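Local structure of N-acetylmuramoyl-l-alanine amidase (Bartonella henselae, 3NE8) at residues D105-K117 with N169-A181. The protein probably cleaves the amide bond between N-acetylmuramic acid and L-alanine in peptidoglycan as a zinc-dependent hydrolase that remodels the cell wall. Sequence-based numbering, arbitrary orientation. Where two conformers were deposited one is given.
Sequences DAIAKSLAESENK and NPHRYADFQVLKA. With ZN (zinc ion), chain B.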
ATOM      1  N   ASP A 105      11.821  18.918  -2.166  1.00 17.75           N
ATOM      2  CA  ASP A 105      13.092  19.489  -2.586  1.00 17.49           C
ATOM      3  C   ASP A 105      12.831  20.735  -3.412  1.00 19.14           C
ATOM      4  O   ASP A 105      11.690  21.005  -3.800  1.00 18.88           O
ATOM      5  CB  ASP A 105      13.893  18.469  -3.401  1.00 18.44           C
ATOM      6  CG  ASP A 105      13.137  17.978  -4.622  1.00 19.08           C
ATOM      7  OD1 ASP A 105      12.502  16.906  -4.543  1.00 18.03           O
ATOM      8  OD2 ASP A 105      13.186  18.665  -5.659  1.00 20.70           O
ATOM      9  N   ALA A 106      13.889  21.483  -3.703  1.00 18.70           N
ATOM     10  CA  ALA A 106      13.761  22.759  -4.392  1.00 18.87           C
ATOM     11  C   ALA A 106      13.253  22.636  -5.824  1.00 20.83           C
ATOM     12  O   ALA A 106      12.547  23.519  -6.300  1.00 20.72           O
ATOM     13  CB  ALA A 106      15.086  23.513  -4.359  1.00 21.79           C
ATOM     14  N   ILE A 107      13.623  21.562  -6.514  1.00 18.83           N
ATOM     15  CA  ILE A 107      13.153  21.354  -7.880  1.00 20.22           C
ATOM     16  C   ILE A 107      11.645  21.119  -7.892  1.00 16.20           C
ATOM     17  O   ILE A 107      10.916  21.700  -8.703  1.00 17.86           O
ATOM     18  CB  ILE A 107      13.870  20.163  -8.557  1.00 20.29           C
ATOM     19  CG1 ILE A 107      15.332  20.514  -8.855  1.00 24.28           C
ATOM     20  CG2 ILE A 107      13.152  19.761  -9.836  1.00 23.49           C
ATOM     21  CD1 ILE A 107      15.511  21.542  -9.958  1.00 32.50           C
ATOM     22  N   ALA A 108      11.181  20.254  -6.999  1.00 16.04           N
ATOM     23  CA  ALA A 108       9.756  19.966  -6.881  1.00 13.89           C
ATOM     24  C   ALA A 108       8.974  21.231  -6.528  1.00 13.68           C
ATOM     25  O   ALA A 108       7.897  21.487  -7.084  1.00 15.35           O
ATOM     26  CB  ALA A 108       9.532  18.889  -5.843  1.00 14.23           C
ATOM     27  N   LYS A 109       9.510  22.026  -5.608  1.00 15.91           N
ATOM     28  CA  LYS A 109       8.831  23.239  -5.177  1.00 15.87           C
ATOM     29  C   LYS A 109       8.662  24.209  -6.344  1.00 16.48           C
ATOM     30  O   LYS A 109       7.582  24.763  -6.563  1.00 16.61           O
ATOM     31  CB  LYS A 109       9.615  23.904  -4.041  1.00 17.31           C
ATOM     32  CG  LYS A 109       8.918  25.110  -3.435  1.00 21.43           C
ATOM     33  CD  LYS A 109       9.778  25.755  -2.354  1.00 28.23           C
ATOM     34  CE  LYS A 109       9.178  27.067  -1.887  1.00 37.58           C
ATOM     35  NZ  LYS A 109       7.868  26.858  -1.219  1.00 41.69           N
ATOM     36  N   SER A 110       9.733  24.410  -7.098  1.00 16.09           N
ATOM     37  CA  SER A 110       9.699  25.335  -8.221  1.00 17.46           C
ATOM     38  C   SER A 110       8.784  24.810  -9.319  1.00 16.28           C
ATOM     39  O   SER A 110       8.071  25.577  -9.964  1.00 16.66           O
ATOM     40  CB  SER A 110      11.107  25.548  -8.772  1.00 18.12           C
ATOM     41  OG  SER A 110      11.118  26.599  -9.717  1.00 22.55           O
ATOM     42  N   LEU A 111       8.809  23.496  -9.534  1.00 14.40           N
ATOM     43  CA  LEU A 111       7.965  22.896 -10.560  1.00 13.69           C
ATOM     44  C   LEU A 111       6.486  23.104 -10.249  1.00 14.76           C
ATOM     45  O   LEU A 111       5.716  23.489 -11.124  1.00 14.82           O
ATOM     46  CB  LEU A 111       8.280  21.410 -10.721  1.00 13.48           C
ATOM     47  CG  LEU A 111       7.424  20.628 -11.721  1.00 13.31           C
ATOM     48  CD1 LEU A 111       7.561  21.180 -13.146  1.00 16.22           C
ATOM     49  CD2 LEU A 111       7.789  19.149 -11.666  1.00 17.32           C
ATOM     50  N   ALA A 112       6.081  22.856  -9.008  1.00 13.82           N
ATOM     51  CA  ALA A 112       4.687  23.068  -8.630  1.00 13.35           C
ATOM     52  C   ALA A 112       4.277  24.530  -8.768  1.00 14.82           C
ATOM     53  O   ALA A 112       3.177  24.824  -9.222  1.00 14.68           O
ATOM     54  CB  ALA A 112       4.423  22.571  -7.216  1.00 13.95           C
ATOM     55  N   GLU A 113       5.157  25.444  -8.374  1.00 15.33           N
ATOM     56  CA  GLU A 113       4.861  26.867  -8.500  1.00 18.21           C
ATOM     57  C   GLU A 113       4.539  27.211  -9.943  1.00 17.77           C
ATOM     58  O   GLU A 113       3.548  27.886 -10.233  1.00 20.47           O
ATOM     59  CB  GLU A 113       6.046  27.714  -8.032  1.00 18.98           C
ATOM     60  CG  GLU A 113       6.279  27.697  -6.529  1.00 27.48           C
ATOM     61  CD  GLU A 113       7.580  28.379  -6.129  1.00 34.42           C
ATOM     62  OE1 GLU A 113       7.788  28.605  -4.918  1.00 36.01           O
ATOM     63  OE2 GLU A 113       8.395  28.689  -7.026  1.00 35.71           O
ATOM     64  N   SER A 114       5.380  26.737 -10.855  1.00 14.74           N
ATOM     65  CA  SER A 114       5.205  27.033 -12.269  1.00 16.14           C
ATOM     66  C   SER A 114       3.982  26.336 -12.856  1.00 16.72           C
ATOM     67  O   SER A 114       3.229  26.929 -13.633  1.00 19.66           O
ATOM     68  CB  SER A 114       6.457  26.638 -13.053  1.00 19.58           C
ATOM     69  OG  SER A 114       7.542  27.481 -12.723  1.00 23.40           O
ATOM     70  N   GLU A 115       3.785  25.073 -12.496  1.00 14.56           N
ATOM     71  CA  GLU A 115       2.688  24.295 -13.052  1.00 14.38           C
ATOM     72  C   GLU A 115       1.320  24.756 -12.559  1.00 13.44           C
ATOM     73  O   GLU A 115       0.314  24.595 -13.256  1.00 13.89           O
ATOM     74  CB  GLU A 115       2.915  22.804 -12.801  1.00 14.94           C
ATOM     75  CG  GLU A 115       4.039  22.268 -13.661  1.00 15.73           C
ATOM     76  CD  GLU A 115       3.707  22.445 -15.118  1.00 15.81           C
ATOM     77  OE1 GLU A 115       4.214  23.395 -15.771  1.00 19.69           O
ATOM     78  OE2 GLU A 115       2.872  21.662 -15.599  1.00 12.34           O
ATOM     79  N   ASN A 116       1.279  25.350 -11.374  1.00 12.93           N
ATOM     80  CA  ASN A 116       0.038  25.909 -10.859  1.00 13.11           C
ATOM     81  C   ASN A 116      -0.336  27.210 -11.555  1.00 15.05           C
ATOM     82  O   ASN A 116      -1.517  27.540 -11.674  1.00 17.86           O
ATOM     83  CB  ASN A 116       0.133  26.144  -9.353  1.00 14.45           C
ATOM     84  CG  ASN A 116       0.110  24.848  -8.551  1.00 12.29           C
ATOM     85  OD1 ASN A 116      -0.350  23.802  -9.033  1.00 12.65           O
ATOM     86  ND2 ASN A 116       0.593  24.917  -7.318  1.00 13.04           N
ATOM     87  N   LYS A 117       0.658  27.940 -12.038  1.00 13.31           N
ATOM     88  CA  LYS A 117       0.425  29.248 -12.643  0.64 15.32           C
ATOM     89  C   LYS A 117      -0.193  29.189 -14.033  1.00 13.05           C
ATOM     90  O   LYS A 117      -0.653  30.201 -14.550  1.00 13.46           O
ATOM     91  CB  LYS A 117       1.726  30.048 -12.688  0.64 16.81           C
ATOM     92  CG  LYS A 117       2.203  30.492 -11.317  0.64 20.95           C
ATOM     93  CD  LYS A 117       3.589  31.108 -11.363  0.64 28.19           C
ATOM     94  CE  LYS A 117       4.099  31.392  -9.957  0.64 30.57           C
ATOM     95  NZ  LYS A 117       5.508  31.875  -9.958  0.64 34.64           N
ATOM     96  N   ASN A 169      15.760   9.918  -6.683  1.00 17.41           N
ATOM     97  CA  ASN A 169      14.620  10.204  -5.809  1.00 19.39           C
ATOM     98  C   ASN A 169      13.340  10.371  -6.630  1.00 15.69           C
ATOM     99  O   ASN A 169      12.786  11.469  -6.710  1.00 18.45           O
ATOM    100  CB  ASN A 169      14.868  11.472  -4.984  1.00 22.58           C
ATOM    101  CG  ASN A 169      16.017  11.323  -4.015  1.00 30.54           C
ATOM    102  OD1 ASN A 169      16.728  12.283  -3.726  1.00 35.36           O
ATOM    103  ND2 ASN A 169      16.207  10.115  -3.508  1.00 26.11           N
ATOM    104  N   PRO A 170      12.877   9.282  -7.256  1.00 14.95           N
ATOM    105  CA  PRO A 170      11.808   9.402  -8.256  1.00 13.65           C
ATOM    106  C   PRO A 170      10.408   9.596  -7.679  1.00 12.83           C
ATOM    107  O   PRO A 170       9.501   9.894  -8.461  1.00 12.93           O
ATOM    108  CB  PRO A 170      11.900   8.075  -9.014  1.00 16.77           C
ATOM    109  CG  PRO A 170      12.396   7.115  -7.997  1.00 16.85           C
ATOM    110  CD  PRO A 170      13.376   7.900  -7.145  1.00 16.67           C
ATOM    111  N   HIS A 171      10.217   9.428  -6.374  1.00 12.85           N
ATOM    112  CA  HIS A 171       8.968   9.848  -5.755  1.00 13.57           C
ATOM    113  C   HIS A 171       9.190  11.156  -5.011  1.00 13.53           C
ATOM    114  O   HIS A 171       9.888  11.183  -3.999  1.00 14.19           O
ATOM    115  CB  HIS A 171       8.390   8.791  -4.809  1.00 14.37           C
ATOM    116  CG  HIS A 171       7.183   9.270  -4.065  1.00 14.57           C
ATOM    117  ND1 HIS A 171       6.954   8.985  -2.736  1.00 22.31           N
ATOM    118  CD2 HIS A 171       6.168  10.075  -4.455  1.00 13.47           C
ATOM    119  CE1 HIS A 171       5.829   9.564  -2.352  1.00 20.52           C
ATOM    120  NE2 HIS A 171       5.333  10.232  -3.379  1.00 13.90           N
ATOM    121  N   ARG A 172       8.604  12.230  -5.528  1.00 12.73           N
ATOM    122  CA  ARG A 172       8.727  13.556  -4.941  1.00 12.72           C
ATOM    123  C   ARG A 172       7.346  14.107  -4.613  1.00 12.59           C
ATOM    124  O   ARG A 172       6.325  13.451  -4.847  1.00 11.34           O
ATOM    125  CB  ARG A 172       9.498  14.485  -5.881  1.00 12.64           C
ATOM    126  CG  ARG A 172      10.889  13.958  -6.191  1.00 14.56           C
ATOM    127  CD  ARG A 172      11.731  14.916  -7.001  1.00 16.83           C
ATOM    128  NE  ARG A 172      13.026  14.313  -7.315  1.00 15.93           N
ATOM    129  CZ  ARG A 172      14.134  14.998  -7.573  1.00 16.45           C
ATOM    130  NH1 ARG A 172      14.124  16.325  -7.551  1.00 17.14           N
ATOM    131  NH2 ARG A 172      15.254  14.346  -7.853  1.00 17.84           N
ATOM    132  N   TYR A 173       7.296  15.307  -4.049  1.00 11.21           N
ATOM    133  CA  TYR A 173       6.010  15.875  -3.663  1.00 12.57           C
ATOM    134  C   TYR A 173       6.090  17.381  -3.506  1.00 11.93           C
ATOM    135  O   TYR A 173       7.147  17.940  -3.198  1.00 12.49           O
ATOM    136  CB  TYR A 173       5.450  15.208  -2.398  1.00 13.06           C
ATOM    137  CG  TYR A 173       6.465  15.006  -1.303  1.00 16.06           C
ATOM    138  CD1 TYR A 173       6.734  16.007  -0.384  1.00 15.02           C
ATOM    139  CD2 TYR A 173       7.140  13.800  -1.178  1.00 19.12           C
ATOM    140  CE1 TYR A 173       7.669  15.819   0.626  1.00 20.57           C
ATOM    141  CE2 TYR A 173       8.072  13.602  -0.174  1.00 22.58           C
ATOM    142  CZ  TYR A 173       8.326  14.615   0.720  1.00 17.88           C
ATOM    143  OH  TYR A 173       9.252  14.430   1.726  1.00 27.54           O
ATOM    144  N   ALA A 174       4.968  18.036  -3.767  1.00 12.41           N
ATOM    145  CA  ALA A 174       4.853  19.477  -3.629  1.00 13.03           C
ATOM    146  C   ALA A 174       3.385  19.829  -3.756  1.00 12.58           C
ATOM    147  O   ALA A 174       2.546  18.952  -3.964  1.00 12.84           O
ATOM    148  CB  ALA A 174       5.686  20.205  -4.688  1.00 15.83           C
ATOM    149  N   ASP A 175       3.069  21.112  -3.630  1.00 13.40           N
ATOM    150  CA  ASP A 175       1.685  21.553  -3.547  1.00 12.49           C
ATOM    151  C   ASP A 175       1.074  21.776  -4.937  1.00 12.27           C
ATOM    152  O   ASP A 175       0.758  22.905  -5.322  1.00 15.13           O
ATOM    153  CB  ASP A 175       1.626  22.827  -2.699  1.00 15.53           C
ATOM    154  CG  ASP A 175       0.217  23.228  -2.332  1.00 20.47           C
ATOM    155  OD1 ASP A 175      -0.694  22.376  -2.349  1.00 18.83           O
ATOM    156  OD2 ASP A 175       0.028  24.420  -2.007  1.00 26.88           O
ATOM    157  N   PHE A 176       0.915  20.693  -5.686  1.00 10.92           N
ATOM    158  CA  PHE A 176       0.307  20.739  -7.020  1.00 10.83           C
ATOM    159  C   PHE A 176      -1.218  20.843  -6.914  1.00 11.33           C
ATOM    160  O   PHE A 176      -1.873  19.946  -6.366  1.00 11.97           O
ATOM    161  CB  PHE A 176       0.651  19.470  -7.804  1.00 11.38           C
ATOM    162  CG  PHE A 176       2.094  19.365  -8.204  1.00 11.29           C
ATOM    163  CD1 PHE A 176       2.550  19.966  -9.362  1.00 12.67           C
ATOM    164  CD2 PHE A 176       2.991  18.642  -7.432  1.00 11.70           C
ATOM    165  CE1 PHE A 176       3.885  19.860  -9.738  1.00 13.76           C
ATOM    166  CE2 PHE A 176       4.319  18.531  -7.803  1.00 13.79           C
ATOM    167  CZ  PHE A 176       4.767  19.134  -8.952  1.00 14.60           C
ATOM    168  N   GLN A 177      -1.788  21.919  -7.448  1.00 11.23           N
ATOM    169  CA  GLN A 177      -3.231  22.116  -7.356  0.65 11.08           C
ATOM    170  C   GLN A 177      -4.039  21.041  -8.085  1.00 10.59           C
ATOM    171  O   GLN A 177      -5.174  20.753  -7.709  1.00 11.49           O
ATOM    172  CB  GLN A 177      -3.621  23.511  -7.856  0.65 13.64           C
ATOM    173  CG  GLN A 177      -3.054  24.641  -7.014  0.65 16.77           C
ATOM    174  CD  GLN A 177      -3.286  24.431  -5.533  0.65 23.27           C
ATOM    175  OE1 GLN A 177      -4.401  24.600  -5.035  0.65 25.92           O
ATOM    176  NE2 GLN A 177      -2.233  24.055  -4.818  0.65 27.80           N
ATOM    177  N   VAL A 178      -3.456  20.423  -9.104  1.00  9.49           N
ATOM    178  CA  VAL A 178      -4.198  19.399  -9.833  1.00 10.12           C
ATOM    179  C   VAL A 178      -4.336  18.109  -9.016  1.00  9.42           C
ATOM    180  O   VAL A 178      -5.121  17.225  -9.380  1.00 10.08           O
ATOM    181  CB  VAL A 178      -3.579  19.124 -11.223  1.00  9.32           C
ATOM    182  CG1 VAL A 178      -2.383  18.182 -11.125  1.00 10.57           C
ATOM    183  CG2 VAL A 178      -4.634  18.567 -12.176  1.00 10.60           C
ATOM    184  N   LEU A 179      -3.600  18.019  -7.904  1.00  9.72           N
ATOM    185  CA  LEU A 179      -3.633  16.836  -7.046  1.00 10.89           C
ATOM    186  C   LEU A 179      -4.503  17.033  -5.798  1.00 12.14           C
ATOM    187  O   LEU A 179      -4.410  16.247  -4.855  1.00 12.77           O
ATOM    188  CB  LEU A 179      -2.207  16.428  -6.643  1.00 11.27           C
ATOM    189  CG  LEU A 179      -1.228  16.129  -7.783  1.00  9.38           C
ATOM    190  CD1 LEU A 179       0.123  15.662  -7.235  1.00 11.76           C
ATOM    191  CD2 LEU A 179      -1.817  15.099  -8.753  1.00 11.41           C
ATOM    192  N   LYS A 180      -5.356  18.056  -5.805  1.00 11.58           N
ATOM    193  CA  LYS A 180      -6.121  18.449  -4.620  1.00 12.85           C
ATOM    194  C   LYS A 180      -7.420  17.686  -4.348  1.00 14.29           C
ATOM    195  O   LYS A 180      -8.099  17.996  -3.370  1.00 17.23           O
ATOM    196  CB  LYS A 180      -6.448  19.946  -4.685  1.00 17.16           C
ATOM    197  CG  LYS A 180      -5.245  20.860  -4.562  1.00 22.32           C
ATOM    198  CD  LYS A 180      -4.939  21.193  -3.116  1.00 28.93           C
ATOM    199  CE  LYS A 180      -3.757  22.141  -3.021  1.00 29.60           C
ATOM    200  NZ  LYS A 180      -3.482  22.558  -1.620  1.00 30.99           N
ATOM    201  N   ALA A 181      -7.791  16.705  -5.169  1.00 12.00           N
ATOM    202  CA  ALA A 181      -9.032  15.971  -4.882  1.00 12.06           C
ATOM    203  C   ALA A 181      -8.939  15.341  -3.485  1.00 11.73           C
ATOM    204  O   ALA A 181      -8.018  14.570  -3.221  1.00 12.22           O
ATOM    205  CB  ALA A 181      -9.279  14.887  -5.921  1.00 12.14           C
TER
HETATM  206 ZN    ZN B   1       3.369  20.307 -17.257  0.71  8.97          ZN
HETATM  207  O   HOH W   1      -0.847  21.214 -10.415  1.00 11.63           O
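Helix 106-116 packs across strand 170-174 and the loop that follows it, the two axes approaching to 7.4 Å at an angle of 51°, with Ala112 nearest Phe176 by their CA atoms. Such closeness suits alanine: the methyls of Ala108 and Ala112 each pack against that of Ala174 without long side chains to separate the backbones, and Ala112 CB lies 3.7 Å from Ala174 CB. Phe176 offers a flat face to the same Ala112 methyl, which sits over the ring centre, 3.7 Å from its centroid, in a CH-pi contact, while Leu111 CD2 and Glu115 CB border the ring's edge.

Asn116, on the last turn of the helix, grips the loop with both ends of its amide, a donor and an acceptor in one group. Its ND2 donates to Asp175 O at 2.8 Å, with the acceptor in the amide plane; its OD1 receives Gln177 N at 2.9 Å in a nearly straight bond (170°). With CG anti to the carbonyl carbon (chi1 -72°), the amide reaches the inverse gamma turn centred on Asp175. Water 1 also donates to OD1 and accepts from Val178 N, extending the grip along the chain.

At the other end, Asp105 caps the helix, its OD2 accepting from Ala108 N at 2.9 Å. The same oxygen forms a salt bridge with Arg172 NH1; the carboxylate and guanidinium planes stand nearly perpendicular, and the hydrogen bond is weak (3.2 Å) and strongly bent. The extended arginine is held more firmly by its own loop, NE donating to Asn169 O and NH2 to Asn168 O.

Glu115 turns from this interface to bind zinc together with His13, Glu28, His82 and Asp84. Strand 170-174 is an outermost strand of the sheet in this chain, next to the parallel strand 94-99, whose Tyr97 meets Phe176 edge-to-face; Leu111 packs the helix onto Tyr97 and onto Glu190 of strand 186-190.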